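Local coordinates for Hen1 (Anabaena variabilis, PDB 3JWH), which probably transfers a methyl group from S-adenosylmethionine to the 2'-oxygen of the 3'-terminal nucleotide of RNA through this methyltransferase domain, at residues 27-32 / 50-55; 32-37 / 101-106. All coordinates share one frame; numbering follows the deposited sequence.

Contact 1. Residues 27-32 / 50-55; sequences QSNARR and DSFFEQ
Arg31 and Phe52 make the main apolar meeting: the arginine lays CD over the face of the Phe52 ring, 3.6 Å from its centroid, in a CH-pi contact. Phe52 CG stands anti to the backbone N (chi1 166°), which brings the ring up against the arginine. The guanidinium plane is turned 72° from the ring, so the two do not stack flat. Phe52 in turn sets CD2 over the centre of the Phe53 ring, which packs on Val22 and Leu25 of helix 13-27 and receives Ala30 O at its edge, 3.5 Å from CE1.

Backbone bonding centres on Arg31 O, which accepts from Glu54 N at 2.9 Å and, weakly, from Gln55 N. Next to it Arg32 and Gln55 form a parallel bridge where strands 32-36 and 55-60 begin.

The polar tips form a network. Glu54 divides its carboxylate between two salt bridges, OE1 to Arg32 NH2 at 3.1 Å and OE2 to Arg31 NH1 at 3.3 Å. As hydrogen bonds both are weak; OE2 arrives at the edge of the Arg31 guanidinium. A water accepts from Arg32 NE at 2.9 Å and donates weakly to Glu54 OE1. Arg32 NH1 also donates to Gln55 OE1 at 3.3 Å (158° at the hydrogen), in the guanidinium plane but from above the amide plane.

Glutamate suits its place between two arginines because its carboxylate would probably offset the repulsion between their charges; at this partly exposed strand entrance Arg31 offers an aliphatic CD to the Phe52 ring and a charged tip to Glu54, whereas Arg32 serves Glu54 and Gln55.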
ATOM      1  N   GLN A  27       3.358 -10.167  -9.882  1.00 33.95           N
ATOM      2  CA  GLN A  27       3.247 -10.002 -11.329  1.00 38.05           C
ATOM      3  C   GLN A  27       4.207  -8.937 -11.876  1.00 38.53           C
ATOM      4  O   GLN A  27       4.610  -8.987 -13.043  1.00 40.29           O
ATOM      5  CB  GLN A  27       1.817  -9.643 -11.714  1.00 40.02           C
ATOM      6  CG  GLN A  27       0.794 -10.619 -11.187  1.00 45.56           C
ATOM      7  CD  GLN A  27      -0.492 -10.588 -11.981  1.00 49.09           C
ATOM      8  OE1 GLN A  27      -1.117  -9.532 -12.140  1.00 51.49           O
ATOM      9  NE2 GLN A  27      -0.897 -11.746 -12.490  1.00 49.83           N
ATOM     10  N   SER A  28       4.555  -7.969 -11.035  1.00 38.31           N
ATOM     11  CA  SER A  28       5.481  -6.906 -11.410  1.00 37.00           C
ATOM     12  C   SER A  28       6.893  -7.324 -11.003  1.00 35.10           C
ATOM     13  O   SER A  28       7.850  -6.586 -11.218  1.00 37.15           O
ATOM     14  CB  SER A  28       5.118  -5.610 -10.678  1.00 39.04           C
ATOM     15  OG  SER A  28       3.779  -5.233 -10.930  1.00 42.67           O
ATOM     16  N   ASN A  29       7.017  -8.504 -10.407  1.00 33.28           N
ATOM     17  CA  ASN A  29       8.314  -9.004  -9.957  1.00 32.75           C
ATOM     18  C   ASN A  29       8.987  -7.976  -9.033  1.00 32.08           C
ATOM     19  O   ASN A  29      10.175  -7.665  -9.169  1.00 31.86           O
ATOM     20  CB  ASN A  29       9.204  -9.313 -11.169  1.00 33.89           C
ATOM     21  CG  ASN A  29      10.525  -9.979 -10.782  1.00 35.49           C
ATOM     22  OD1 ASN A  29      10.581 -10.800  -9.860  1.00 33.19           O
ATOM     23  ND2 ASN A  29      11.587  -9.639 -11.503  1.00 35.89           N
ATOM     24  N   ALA A  30       8.199  -7.454  -8.094  1.00 30.44           N
ATOM     25  CA  ALA A  30       8.664  -6.470  -7.122  1.00 28.76           C
ATOM     26  C   ALA A  30       9.186  -7.212  -5.903  1.00 26.16           C
ATOM     27  O   ALA A  30       8.423  -7.597  -5.031  1.00 29.86           O
ATOM     28  CB  ALA A  30       7.511  -5.547  -6.730  1.00 26.00           C
ATOM     29  N   ARG A  31      10.493  -7.413  -5.840  1.00 27.31           N
ATOM     30  CA  ARG A  31      11.091  -8.147  -4.726  1.00 26.68           C
ATOM     31  C   ARG A  31      11.388  -7.288  -3.496  1.00 24.79           C
ATOM     32  O   ARG A  31      11.298  -7.767  -2.363  1.00 23.54           O
ATOM     33  CB  ARG A  31      12.388  -8.814  -5.188  1.00 29.61           C
ATOM     34  CG  ARG A  31      12.247  -9.722  -6.401  1.00 36.07           C
ATOM     35  CD  ARG A  31      11.378 -10.918  -6.057  1.00 42.26           C
ATOM     36  NE  ARG A  31      11.222 -11.838  -7.177  1.00 47.27           N
ATOM     37  CZ  ARG A  31      12.221 -12.503  -7.748  1.00 49.72           C
ATOM     38  NH1 ARG A  31      13.461 -12.353  -7.305  1.00 51.02           N
ATOM     39  NH2 ARG A  31      11.975 -13.319  -8.768  1.00 50.52           N
ATOM     40  N   ARG A  32      11.756  -6.029  -3.734  1.00 22.15           N
ATOM     41  CA  ARG A  32      12.112  -5.093  -2.672  1.00 21.08           C
ATOM     42  C   ARG A  32      10.919  -4.193  -2.429  1.00 17.48           C
ATOM     43  O   ARG A  32      10.617  -3.337  -3.246  1.00 19.77           O
ATOM     44  CB  ARG A  32      13.308  -4.253  -3.112  1.00 23.52           C
ATOM     45  CG  ARG A  32      14.507  -5.058  -3.580  1.00 28.05           C
ATOM     46  CD  ARG A  32      15.437  -5.376  -2.432  1.00 31.03           C
ATOM     47  NE  ARG A  32      16.445  -6.375  -2.783  1.00 34.03           N
ATOM     48  CZ  ARG A  32      17.394  -6.794  -1.953  1.00 32.42           C
ATOM     49  NH1 ARG A  32      17.467  -6.302  -0.723  1.00 33.91           N
ATOM     50  NH2 ARG A  32      18.247  -7.727  -2.342  1.00 33.00           N
ATOM     51  N   ASP A  50       7.270 -14.947   3.211  1.00 29.19           N
ATOM     52  CA  ASP A  50       7.425 -15.372   1.821  1.00 29.50           C
ATOM     53  C   ASP A  50       8.797 -15.029   1.253  1.00 30.45           C
ATOM     54  O   ASP A  50       9.071 -13.868   0.952  1.00 31.02           O
ATOM     55  CB  ASP A  50       6.343 -14.703   0.981  1.00 29.67           C
ATOM     56  CG  ASP A  50       6.204 -15.316  -0.395  1.00 30.86           C
ATOM     57  OD1 ASP A  50       7.209 -15.854  -0.908  1.00 33.34           O
ATOM     58  OD2 ASP A  50       5.092 -15.242  -0.966  1.00 27.97           O
ATOM     59  N   SER A  51       9.638 -16.043   1.071  1.00 30.48           N
ATOM     60  CA  SER A  51      10.995 -15.851   0.553  1.00 30.73           C
ATOM     61  C   SER A  51      11.121 -15.243  -0.852  1.00 30.23           C
ATOM     62  O   SER A  51      12.235 -14.996  -1.335  1.00 29.11           O
ATOM     63  CB  SER A  51      11.763 -17.178   0.617  1.00 32.82           C
ATOM     64  OG  SER A  51      11.204 -18.138  -0.257  1.00 37.79           O
ATOM     65  N   PHE A  52       9.995 -14.999  -1.514  1.00 29.04           N
ATOM     66  CA  PHE A  52      10.010 -14.395  -2.849  1.00 26.80           C
ATOM     67  C   PHE A  52      10.554 -12.971  -2.732  1.00 23.92           C
ATOM     68  O   PHE A  52      11.291 -12.487  -3.589  1.00 23.43           O
ATOM     69  CB  PHE A  52       8.585 -14.344  -3.411  1.00 28.33           C
ATOM     70  CG  PHE A  52       8.436 -13.460  -4.621  1.00 30.06           C
ATOM     71  CD1 PHE A  52       8.718 -13.943  -5.896  1.00 33.11           C
ATOM     72  CD2 PHE A  52       7.999 -12.148  -4.486  1.00 29.99           C
ATOM     73  CE1 PHE A  52       8.561 -13.131  -7.023  1.00 32.47           C
ATOM     74  CE2 PHE A  52       7.839 -11.326  -5.602  1.00 30.30           C
ATOM     75  CZ  PHE A  52       8.120 -11.821  -6.875  1.00 33.23           C
ATOM     76  N   PHE A  53      10.163 -12.316  -1.648  1.00 23.82           N
ATOM     77  CA  PHE A  53      10.541 -10.950  -1.334  1.00 23.17           C
ATOM     78  C   PHE A  53      11.950 -10.895  -0.762  1.00 23.37           C
ATOM     79  O   PHE A  53      12.292 -11.657   0.139  1.00 23.29           O
ATOM     80  CB  PHE A  53       9.496 -10.394  -0.375  1.00 23.14           C
ATOM     81  CG  PHE A  53       8.125 -10.353  -0.977  1.00 23.71           C
ATOM     82  CD1 PHE A  53       7.830  -9.438  -1.986  1.00 21.74           C
ATOM     83  CD2 PHE A  53       7.168 -11.304  -0.631  1.00 24.40           C
ATOM     84  CE1 PHE A  53       6.611  -9.474  -2.647  1.00 22.31           C
ATOM     85  CE2 PHE A  53       5.943 -11.355  -1.282  1.00 23.88           C
ATOM     86  CZ  PHE A  53       5.661 -10.441  -2.295  1.00 23.84           C
ATOM     87  N   GLU A  54      12.766 -10.004  -1.315  1.00 24.51           N
ATOM     88  CA  GLU A  54      14.165  -9.865  -0.916  1.00 25.01           C
ATOM     89  C   GLU A  54      14.426  -8.755   0.094  1.00 24.51           C
ATOM     90  O   GLU A  54      15.512  -8.651   0.664  1.00 23.25           O
ATOM     91  CB  GLU A  54      15.035  -9.671  -2.162  1.00 30.33           C
ATOM     92  CG  GLU A  54      15.253 -10.959  -2.960  1.00 33.88           C
ATOM     93  CD  GLU A  54      16.143 -10.767  -4.180  1.00 41.71           C
ATOM     94  OE1 GLU A  54      17.107  -9.958  -4.122  1.00 44.54           O
ATOM     95  OE2 GLU A  54      15.892 -11.448  -5.198  1.00 43.10           O
ATOM     96  N   GLN A  55      13.421  -7.926   0.317  1.00 22.94           N
ATOM     97  CA  GLN A  55      13.537  -6.856   1.285  1.00 22.94           C
ATOM     98  C   GLN A  55      12.162  -6.314   1.607  1.00 20.57           C
ATOM     99  O   GLN A  55      11.381  -6.008   0.711  1.00 21.63           O
ATOM    100  CB  GLN A  55      14.432  -5.739   0.765  1.00 23.04           C
ATOM    101  CG  GLN A  55      14.550  -4.574   1.725  1.00 25.65           C
ATOM    102  CD  GLN A  55      15.614  -3.576   1.283  1.00 26.00           C
ATOM    103  OE1 GLN A  55      15.976  -3.520   0.109  1.00 26.22           O
ATOM    104  NE2 GLN A  55      16.104  -2.780   2.221  1.00 25.30           N
TER
HETATM  105  O   HOH W   1      16.249  -7.003  -5.622  1.00 38.13           O

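Contact 2. Residues 32-37 / 101-106. With SAH (S-adenosyl-L-homocysteine), chain C.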
ATOM      1  N   ARG A  32      11.756  -6.029  -3.734  1.00 22.15           N
ATOM      2  CA  ARG A  32      12.112  -5.093  -2.672  1.00 21.08           C
ATOM      3  C   ARG A  32      10.919  -4.193  -2.429  1.00 17.48           C
ATOM      4  O   ARG A  32      10.617  -3.337  -3.246  1.00 19.77           O
ATOM      5  CB  ARG A  32      13.308  -4.253  -3.112  1.00 23.52           C
ATOM      6  CG  ARG A  32      14.507  -5.058  -3.580  1.00 28.05           C
ATOM      7  CD  ARG A  32      15.437  -5.376  -2.432  1.00 31.03           C
ATOM      8  NE  ARG A  32      16.445  -6.375  -2.783  1.00 34.03           N
ATOM      9  CZ  ARG A  32      17.394  -6.794  -1.953  1.00 32.42           C
ATOM     10  NH1 ARG A  32      17.467  -6.302  -0.723  1.00 33.91           N
ATOM     11  NH2 ARG A  32      18.247  -7.727  -2.342  1.00 33.00           N
ATOM     12  N   VAL A  33      10.262  -4.356  -1.290  1.00 15.40           N
ATOM     13  CA  VAL A  33       9.074  -3.570  -1.021  1.00 12.27           C
ATOM     14  C   VAL A  33       9.069  -2.720   0.232  1.00 11.47           C
ATOM     15  O   VAL A  33       9.527  -3.134   1.288  1.00 16.15           O
ATOM     16  CB  VAL A  33       7.814  -4.487  -0.935  1.00 13.24           C
ATOM     17  CG1 VAL A  33       6.536  -3.626  -0.810  1.00 10.40           C
ATOM     18  CG2 VAL A  33       7.757  -5.429  -2.152  1.00 11.48           C
ATOM     19  N   ILE A  34       8.497  -1.533   0.104  1.00 10.59           N
ATOM     20  CA  ILE A  34       8.369  -0.657   1.232  1.00 13.44           C
ATOM     21  C   ILE A  34       6.891  -0.361   1.460  1.00  8.46           C
ATOM     22  O   ILE A  34       6.211   0.143   0.590  1.00  7.79           O
ATOM     23  CB  ILE A  34       9.178   0.657   1.040  1.00 12.59           C
ATOM     24  CG1 ILE A  34       8.993   1.550   2.262  1.00 15.74           C
ATOM     25  CG2 ILE A  34       8.718   1.400  -0.197  1.00 10.68           C
ATOM     26  CD1 ILE A  34       9.971   2.753   2.314  1.00 19.14           C
ATOM     27  N   ASP A  35       6.408  -0.671   2.657  1.00 13.29           N
ATOM     28  CA  ASP A  35       5.013  -0.449   3.013  1.00 15.64           C
ATOM     29  C   ASP A  35       4.816   0.855   3.800  1.00 13.79           C
ATOM     30  O   ASP A  35       5.161   0.935   4.982  1.00 13.09           O
ATOM     31  CB  ASP A  35       4.522  -1.643   3.819  1.00 18.18           C
ATOM     32  CG  ASP A  35       3.032  -1.615   4.050  1.00 23.99           C
ATOM     33  OD1 ASP A  35       2.293  -1.162   3.146  1.00 26.93           O
ATOM     34  OD2 ASP A  35       2.599  -2.066   5.133  1.00 27.82           O
ATOM     35  N   LEU A  36       4.265   1.862   3.139  1.00 14.25           N
ATOM     36  CA  LEU A  36       4.059   3.170   3.760  1.00 17.43           C
ATOM     37  C   LEU A  36       2.747   3.231   4.551  1.00 18.25           C
ATOM     38  O   LEU A  36       1.671   3.110   3.994  1.00 17.49           O
ATOM     39  CB  LEU A  36       4.111   4.258   2.686  1.00 15.97           C
ATOM     40  CG  LEU A  36       5.337   4.177   1.760  1.00 16.82           C
ATOM     41  CD1 LEU A  36       5.154   5.101   0.575  1.00 18.02           C
ATOM     42  CD2 LEU A  36       6.603   4.525   2.536  1.00 19.19           C
ATOM     43  N   GLY A  37       2.865   3.439   5.855  1.00 20.44           N
ATOM     44  CA  GLY A  37       1.707   3.468   6.725  1.00 21.23           C
ATOM     45  C   GLY A  37       1.425   2.004   7.005  1.00 22.41           C
ATOM     46  O   GLY A  37       0.296   1.534   6.895  1.00 22.36           O
ATOM     47  N   HIS A 101      14.123   5.539  -0.914  1.00 24.04           N
ATOM     48  CA  HIS A 101      14.655   5.293  -2.263  1.00 24.54           C
ATOM     49  C   HIS A 101      15.086   3.864  -2.557  1.00 23.07           C
ATOM     50  O   HIS A 101      15.353   3.071  -1.654  1.00 24.97           O
ATOM     51  CB  HIS A 101      15.895   6.166  -2.542  1.00 26.38           C
ATOM     52  CG  HIS A 101      15.615   7.630  -2.657  1.00 30.18           C
ATOM     53  ND1 HIS A 101      14.710   8.147  -3.557  1.00 30.44           N
ATOM     54  CD2 HIS A 101      16.173   8.696  -2.027  1.00 32.57           C
ATOM     55  CE1 HIS A 101      14.721   9.468  -3.480  1.00 31.47           C
ATOM     56  NE2 HIS A 101      15.601   9.827  -2.561  1.00 31.50           N
ATOM     57  N   GLY A 102      15.183   3.571  -3.848  1.00 19.61           N
ATOM     58  CA  GLY A 102      15.664   2.284  -4.297  1.00 18.38           C
ATOM     59  C   GLY A 102      14.813   1.042  -4.233  1.00 20.24           C
ATOM     60  O   GLY A 102      15.346  -0.038  -4.485  1.00 21.27           O
ATOM     61  N   TYR A 103      13.528   1.157  -3.896  1.00 19.54           N
ATOM     62  CA  TYR A 103      12.652  -0.023  -3.816  1.00 16.65           C
ATOM     63  C   TYR A 103      11.947  -0.332  -5.139  1.00 13.90           C
ATOM     64  O   TYR A 103      11.725   0.543  -5.974  1.00 13.10           O
ATOM     65  CB  TYR A 103      11.575   0.160  -2.726  1.00 15.31           C
ATOM     66  CG  TYR A 103      12.099   0.090  -1.316  1.00 15.74           C
ATOM     67  CD1 TYR A 103      12.223  -1.137  -0.652  1.00 16.41           C
ATOM     68  CD2 TYR A 103      12.532   1.238  -0.661  1.00 13.81           C
ATOM     69  CE1 TYR A 103      12.769  -1.212   0.633  1.00 16.89           C
ATOM     70  CE2 TYR A 103      13.083   1.175   0.620  1.00 12.89           C
ATOM     71  CZ  TYR A 103      13.200  -0.034   1.259  1.00 15.49           C
ATOM     72  OH  TYR A 103      13.711  -0.086   2.533  1.00 14.89           O
ATOM     73  N   ASP A 104      11.606  -1.594  -5.334  1.00 15.24           N
ATOM     74  CA  ASP A 104      10.892  -1.977  -6.544  1.00 16.37           C
ATOM     75  C   ASP A 104       9.455  -1.473  -6.491  1.00 14.92           C
ATOM     76  O   ASP A 104       8.898  -1.058  -7.500  1.00 15.66           O
ATOM     77  CB  ASP A 104      10.877  -3.490  -6.694  1.00 16.77           C
ATOM     78  CG  ASP A 104      12.246  -4.059  -6.912  1.00 18.40           C
ATOM     79  OD1 ASP A 104      13.035  -3.415  -7.627  1.00 24.46           O
ATOM     80  OD2 ASP A 104      12.533  -5.149  -6.383  1.00 21.80           O
ATOM     81  N   ALA A 105       8.869  -1.510  -5.300  1.00 16.85           N
ATOM     82  CA  ALA A 105       7.481  -1.101  -5.117  1.00 16.54           C
ATOM     83  C   ALA A 105       7.200  -0.512  -3.747  1.00 16.61           C
ATOM     84  O   ALA A 105       7.875  -0.814  -2.762  1.00 18.77           O
ATOM     85  CB  ALA A 105       6.560  -2.308  -5.345  1.00 14.10           C
ATOM     86  N   ALA A 106       6.192   0.344  -3.712  1.00 15.10           N
ATOM     87  CA  ALA A 106       5.727   0.960  -2.493  1.00 16.03           C
ATOM     88  C   ALA A 106       4.249   0.553  -2.387  1.00 16.68           C
ATOM     89  O   ALA A 106       3.524   0.572  -3.383  1.00 12.95           O
ATOM     90  CB  ALA A 106       5.836   2.460  -2.605  1.00 12.96           C
TER
HETATM   91  N   SAH C   1      -1.876  -0.632   6.218  1.00 50.52           N
HETATM   92  CA  SAH C   1      -2.246  -1.210   7.519  1.00 51.85           C
HETATM   93  CB  SAH C   1      -3.359  -0.369   8.149  1.00 49.42           C
HETATM   94  CG  SAH C   1      -2.910   1.084   8.297  1.00 47.36           C
HETATM   95  SD  SAH C   1      -4.190   2.199   8.983  1.00 44.38           S
HETATM   96  C   SAH C   1      -2.759  -2.637   7.320  1.00 53.04           C
HETATM   97  O   SAH C   1      -3.996  -2.774   7.199  1.00 52.89           O
HETATM   98  OXT SAH C   1      -1.907  -3.553   7.296  1.00 55.73           O
HETATM   99  C5' SAH C   1      -3.374   3.783   8.571  1.00 39.44           C
HETATM  100  C4' SAH C   1      -1.894   3.761   8.960  1.00 35.87           C
HETATM  101  O4' SAH C   1      -1.250   4.910   8.382  1.00 35.05           O
HETATM  102  C3' SAH C   1      -1.742   3.874  10.479  1.00 34.27           C
HETATM  103  O3' SAH C   1      -0.630   3.089  10.918  1.00 31.98           O
HETATM  104  C2' SAH C   1      -1.442   5.364  10.644  1.00 33.32           C
HETATM  105  O2' SAH C   1      -0.695   5.562  11.848  1.00 30.95           O
HETATM  106  C1' SAH C   1      -0.521   5.550   9.440  1.00 32.76           C
HETATM  107  N9  SAH C   1      -0.331   6.976   9.099  1.00 35.85           N
HETATM  108  C8  SAH C   1      -1.296   7.888   9.002  1.00 35.19           C
HETATM  109  N7  SAH C   1      -0.769   9.057   8.644  1.00 33.88           N
HETATM  110  C5  SAH C   1       0.543   8.891   8.513  1.00 34.24           C
HETATM  111  C6  SAH C   1       1.594   9.726   8.173  1.00 31.94           C
HETATM  112  N6  SAH C   1       1.373  11.012   7.900  1.00 32.80           N
HETATM  113  N1  SAH C   1       2.833   9.229   8.137  1.00 32.66           N
HETATM  114  C2  SAH C   1       3.066   7.954   8.420  1.00 35.12           C
HETATM  115  N3  SAH C   1       2.090   7.131   8.749  1.00 30.57           N
HETATM  116  C4  SAH C   1       0.823   7.562   8.805  1.00 32.87           C
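Tyr103 presents a ring face to Ile34, and its side chain can be traced from root to tip. Tyr103 CB lies 3.7 Å from Arg32 O. The ring then passes beneath Ile34, whose CB sits 3.7 Å above the ring centroid, 7° off the normal, in a CH-pi contact. CG also meets Ile34 CG2; on one side CD1 nears Val33 C at 3.6 Å, and on the other CE2 reaches Ile34 CD1. CG anti to the carbonyl carbon (chi1 -72°) sends the ring across strand 32-36 toward strand 55-60, where OH hydrogen-bonds Thr57 OG1. An alanine here would probably leave one flank of Ile34 without its ring and Thr57 OG1 without this partner.

Asp104 OD2 takes Arg32 N at 2.9 Å on the anti side, tilted out of the carboxylate plane, while Arg32 O accepts from both Asp104 N (2.9 Å) and Ala105 N. Ile34 N then donates to Ala105 O at 3.0 Å, continuing the parallel pairing of strands 32-36 and 105-109. Small Ala106 fits beside Ile34 CG2 and Leu36 CD1 under helix 117-131.

Beyond the strand, Gly37 O accepts from the amino N of S-adenosyl-L-homocysteine at 3.1 Å; its positive phi favours glycine, and a CB would clash with the ligand's O4'. Parallel backbone bonds and apolar side chains thus hold the strand that leads to Gly37, where a backbone carbonyl meets the ligand's amino group.

In the fold
Contacts 1 and 2 lie with their centres 11 Å apart and share Arg32, the first residue of strand 32-36. Along the chain their segments alternate: 27-32, 32-37, 50-55, 101-106. Strand 32-36 lies between strands 55-60 and 105-109, so contact 1 joins its entrance to one neighbour and contact 2 pairs it with the other; Gln55 O and Val33 N, and Ala30 and Ala105, link the two. The strand order 3-2-1-4-5-7-6, with one strand antiparallel to its neighbours, is that of a Rossmann-like class I methyltransferase. Contact 1 lies at the end where the strand starts, whereas the 32-37 segment runs on to Gly37 and the S-adenosyl-L-homocysteine pocket at the other.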